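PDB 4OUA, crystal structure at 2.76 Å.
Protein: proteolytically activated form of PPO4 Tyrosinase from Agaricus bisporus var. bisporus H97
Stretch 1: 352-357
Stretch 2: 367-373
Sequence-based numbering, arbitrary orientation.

Stretch 1, residues 352-357: PDFDKV
Stretch 2 367-373: DYINDHI

Residues 352-357 and 367-373 of one chain of PPO4 tyrosinase pack a short turning segment against a helix. Pro-352 to Phe-354 form a 3-10 segment (phi/psi -65/-10, -65/-19, -106/4), with a weak hydrogen bond from Asp-355 N to Pro-352 O (3.3 Å); Asp-355 (-60/-41), Lys-356 (-81/0) and Val-357 (-133/31) follow, and Val-357 N donates to Phe-354 O (3.1 Å). Stretch 2 is helical throughout, phi -61 to -68 and psi -35 to -49 from Tyr-368 onward, Asp-367 at -82/-37, with i to i-4 bonds such as His-372 N to Tyr-368 O (3.0 Å) and Ile-373 N to Ile-369 O (2.8 Å). The CA atoms of Asp-353 and Ile-369 lie 7.5 Å apart and those of Val-357 and Tyr-368 7.6 Å, so the end of stretch 1 lies beside the start of stretch 2. The contact buries 328 Å², both sides summed.

Tyr-368 (chi2 85°) and His-372 (chi2 49°), one helical turn apart, both have chi1 t and point toward stretch 1. Asp-353 (chi1 m, chi2 86°) leaves its backbone sideways, yet its carboxylate reaches the imidazole edge, where His-372 NE2 donates to Asp-353 OD2 at 2.7 Å (N-H...O 144°). Val-357 (chi1 m) sets CG1 over one face of the Tyr-368 ring, 3.6 Å from the centroid and 24° off the normal, a CH-pi contact. Asp-353 O approaches the ring edge, 3.4 Å from Tyr-368 CE2. A water joins the stretches: it lies 2.7 Å from Tyr-368 OH, accepts from Lys-356 N (3.2 Å) and donates weakly to Asp-353 O (3.1 Å). Lys-356 points CB toward the helix, 3.4 Å from Tyr-368 OH, while the end of the lysine side chain leads away. Ile-369 (m, m) extends CD1 to 3.5 Å from Phe-354 CE1, an apolar contact oblique to the phenyl ring (chi1 m, chi2 -81°).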

ATOM      1  N   PRO A 352       6.384   1.762  14.310  1.00 26.23           N
ATOM      2  CA  PRO A 352       7.452   1.964  15.293  1.00 30.04           C
ATOM      3  C   PRO A 352       7.523   3.397  15.819  1.00 35.35           C
ATOM      4  O   PRO A 352       8.242   3.657  16.785  1.00 35.85           O
ATOM      5  CB  PRO A 352       8.721   1.608  14.511  1.00 22.07           C
ATOM      6  CG  PRO A 352       8.357   1.800  13.085  1.00 27.75           C
ATOM      7  CD  PRO A 352       6.914   1.424  12.979  1.00 27.41           C
ATOM      8  N   ASP A 353       6.784   4.308  15.191  1.00 34.43           N
ATOM      9  CA  ASP A 353       6.747   5.701  15.622  1.00 29.99           C
ATOM     10  C   ASP A 353       6.122   5.843  17.006  1.00 33.89           C
ATOM     11  O   ASP A 353       6.321   6.851  17.682  1.00 38.08           O
ATOM     12  CB  ASP A 353       5.970   6.552  14.615  1.00 29.58           C
ATOM     13  CG  ASP A 353       6.464   6.369  13.192  1.00 41.49           C
ATOM     14  OD1 ASP A 353       5.990   5.433  12.515  1.00 37.90           O
ATOM     15  OD2 ASP A 353       7.325   7.160  12.752  1.00 46.67           O
ATOM     16  N   PHE A 354       5.374   4.826  17.425  1.00 30.35           N
ATOM     17  CA  PHE A 354       4.624   4.886  18.673  1.00 29.04           C
ATOM     18  C   PHE A 354       5.230   4.038  19.788  1.00 32.25           C
ATOM     19  O   PHE A 354       4.663   3.948  20.877  1.00 32.73           O
ATOM     20  CB  PHE A 354       3.178   4.443  18.439  1.00 25.92           C
ATOM     21  CG  PHE A 354       2.455   5.252  17.403  1.00 28.64           C
ATOM     22  CD1 PHE A 354       1.896   6.476  17.730  1.00 28.88           C
ATOM     23  CD2 PHE A 354       2.324   4.786  16.107  1.00 28.12           C
ATOM     24  CE1 PHE A 354       1.225   7.223  16.781  1.00 31.31           C
ATOM     25  CE2 PHE A 354       1.654   5.528  15.152  1.00 28.88           C
ATOM     26  CZ  PHE A 354       1.104   6.748  15.490  1.00 30.97           C
ATOM     27  N   ASP A 355       6.379   3.423  19.520  1.00 34.67           N
ATOM     28  CA  ASP A 355       6.960   2.447  20.443  1.00 35.88           C
ATOM     29  C   ASP A 355       7.272   3.019  21.823  1.00 36.82           C
ATOM     30  O   ASP A 355       7.041   2.360  22.839  1.00 37.20           O
ATOM     31  CB  ASP A 355       8.232   1.840  19.842  1.00 39.58           C
ATOM     32  CG  ASP A 355       7.937   0.807  18.765  1.00 44.71           C
ATOM     33  OD1 ASP A 355       6.798   0.292  18.724  1.00 36.44           O
ATOM     34  OD2 ASP A 355       8.848   0.504  17.964  1.00 42.58           O
ATOM     35  N   LYS A 356       7.793   4.242  21.863  1.00 36.17           N
ATOM     36  CA  LYS A 356       8.197   4.852  23.126  1.00 31.34           C
ATOM     37  C   LYS A 356       7.027   5.461  23.897  1.00 31.90           C
ATOM     38  O   LYS A 356       7.217   6.004  24.985  1.00 31.92           O
ATOM     39  CB  LYS A 356       9.264   5.921  22.882  1.00 33.80           C
ATOM     40  CG  LYS A 356      10.695   5.423  23.025  1.00 32.52           C
ATOM     41  CD  LYS A 356      11.050   4.409  21.950  1.00 49.50           C
ATOM     42  CE  LYS A 356      12.482   3.921  22.112  1.00 60.34           C
ATOM     43  NZ  LYS A 356      12.915   3.053  20.979  1.00 61.34           N
ATOM     44  N   VAL A 357       5.823   5.369  23.343  1.00 33.49           N
ATOM     45  CA  VAL A 357       4.645   5.931  24.000  1.00 33.63           C
ATOM     46  C   VAL A 357       3.469   4.961  24.009  1.00 39.44           C
ATOM     47  O   VAL A 357       2.311   5.380  23.970  1.00 45.77           O
ATOM     48  CB  VAL A 357       4.191   7.246  23.329  1.00 37.54           C
ATOM     49  CG1 VAL A 357       5.248   8.329  23.503  1.00 31.44           C
ATOM     50  CG2 VAL A 357       3.884   7.017  21.855  1.00 35.35           C
ATOM     51  N   ASP A 367       1.787  14.966  21.912  1.00 39.03           N
ATOM     52  CA  ASP A 367       2.965  15.807  22.078  1.00 36.07           C
ATOM     53  C   ASP A 367       4.219  15.099  21.582  1.00 41.98           C
ATOM     54  O   ASP A 367       5.112  15.727  21.009  1.00 43.69           O
ATOM     55  CB  ASP A 367       3.133  16.216  23.542  1.00 42.85           C
ATOM     56  CG  ASP A 367       2.010  17.114  24.027  1.00 51.66           C
ATOM     57  OD1 ASP A 367       1.426  17.838  23.192  1.00 52.04           O
ATOM     58  OD2 ASP A 367       1.713  17.097  25.240  1.00 49.70           O
ATOM     59  N   TYR A 368       4.282  13.789  21.801  1.00 38.45           N
ATOM     60  CA  TYR A 368       5.415  12.991  21.349  1.00 33.24           C
ATOM     61  C   TYR A 368       5.447  12.904  19.829  1.00 35.35           C
ATOM     62  O   TYR A 368       6.485  13.120  19.203  1.00 35.09           O
ATOM     63  CB  TYR A 368       5.360  11.588  21.952  1.00 35.02           C
ATOM     64  CG  TYR A 368       6.503  10.694  21.526  1.00 36.68           C
ATOM     65  CD1 TYR A 368       7.718  10.724  22.197  1.00 37.25           C
ATOM     66  CD2 TYR A 368       6.366   9.817  20.457  1.00 38.44           C
ATOM     67  CE1 TYR A 368       8.765   9.911  21.816  1.00 34.64           C
ATOM     68  CE2 TYR A 368       7.408   8.999  20.069  1.00 35.94           C
ATOM     69  CZ  TYR A 368       8.606   9.050  20.752  1.00 37.58           C
ATOM     70  OH  TYR A 368       9.651   8.240  20.372  1.00 34.31           O
ATOM     71  N   ILE A 369       4.299  12.586  19.242  1.00 34.57           N
ATOM     72  CA  ILE A 369       4.192  12.444  17.797  1.00 33.51           C
ATOM     73  C   ILE A 369       4.412  13.776  17.091  1.00 37.43           C
ATOM     74  O   ILE A 369       5.041  13.831  16.033  1.00 38.79           O
ATOM     75  CB  ILE A 369       2.822  11.871  17.394  1.00 33.93           C
ATOM     76  CG1 ILE A 369       2.627  10.489  18.016  1.00 31.52           C
ATOM     77  CG2 ILE A 369       2.704  11.787  15.883  1.00 35.66           C
ATOM     78  CD1 ILE A 369       3.696   9.495  17.623  1.00 34.04           C
ATOM     79  N   ASN A 370       3.896  14.848  17.683  1.00 38.50           N
ATOM     80  CA  ASN A 370       4.066  16.183  17.120  1.00 34.20           C
ATOM     81  C   ASN A 370       5.540  16.565  17.032  1.00 31.04           C
ATOM     82  O   ASN A 370       5.993  17.086  16.014  1.00 32.63           O
ATOM     83  CB  ASN A 370       3.305  17.217  17.948  1.00 37.53           C
ATOM     84  CG  ASN A 370       3.176  18.549  17.238  1.00 38.91           C
ATOM     85  OD1 ASN A 370       2.183  18.809  16.561  1.00 39.34           O
ATOM     86  ND2 ASN A 370       4.187  19.400  17.384  1.00 43.56           N
ATOM     87  N   ASP A 371       6.286  16.306  18.101  1.00 34.94           N
ATOM     88  CA  ASP A 371       7.727  16.536  18.089  1.00 33.79           C
ATOM     89  C   ASP A 371       8.391  15.640  17.057  1.00 35.61           C
ATOM     90  O   ASP A 371       9.365  16.029  16.414  1.00 36.43           O
ATOM     91  CB  ASP A 371       8.337  16.284  19.469  1.00 32.00           C
ATOM     92  CG  ASP A 371       7.971  17.353  20.474  1.00 32.10           C
ATOM     93  OD1 ASP A 371       7.427  18.401  20.065  1.00 35.78           O
ATOM     94  OD2 ASP A 371       8.238  17.149  21.677  1.00 32.90           O
ATOM     95  N   HIS A 372       7.852  14.433  16.908  1.00 35.07           N
ATOM     96  CA  HIS A 372       8.362  13.468  15.946  1.00 29.99           C
ATOM     97  C   HIS A 372       8.238  13.999  14.520  1.00 35.69           C
ATOM     98  O   HIS A 372       9.201  13.973  13.750  1.00 33.53           O
ATOM     99  CB  HIS A 372       7.616  12.139  16.088  1.00 34.50           C
ATOM    100  CG  HIS A 372       8.074  11.083  15.134  1.00 32.20           C
ATOM    101  ND1 HIS A 372       9.402  10.771  14.948  1.00 36.55           N
ATOM    102  CD2 HIS A 372       7.377  10.261  14.313  1.00 27.16           C
ATOM    103  CE1 HIS A 372       9.505   9.806  14.053  1.00 38.04           C
ATOM    104  NE2 HIS A 372       8.291   9.478  13.652  1.00 35.22           N
ATOM    105  N   ILE A 373       7.050  14.488  14.179  1.00 33.84           N
ATOM    106  CA  ILE A 373       6.803  15.038  12.850  1.00 36.68           C
ATOM    107  C   ILE A 373       7.655  16.278  12.589  1.00 32.65           C
ATOM    108  O   ILE A 373       8.289  16.391  11.540  1.00 33.07           O
ATOM    109  CB  ILE A 373       5.319  15.396  12.659  1.00 34.55           C
ATOM    110  CG1 ILE A 373       4.451  14.145  12.830  1.00 31.35           C
ATOM    111  CG2 ILE A 373       5.099  16.027  11.294  1.00 27.25           C
ATOM    112  CD1 ILE A 373       2.967  14.403  12.693  1.00 30.41           C
TER
HETATM  113  O   HOH W   1       8.766   5.886  19.314  1.00 29.87           O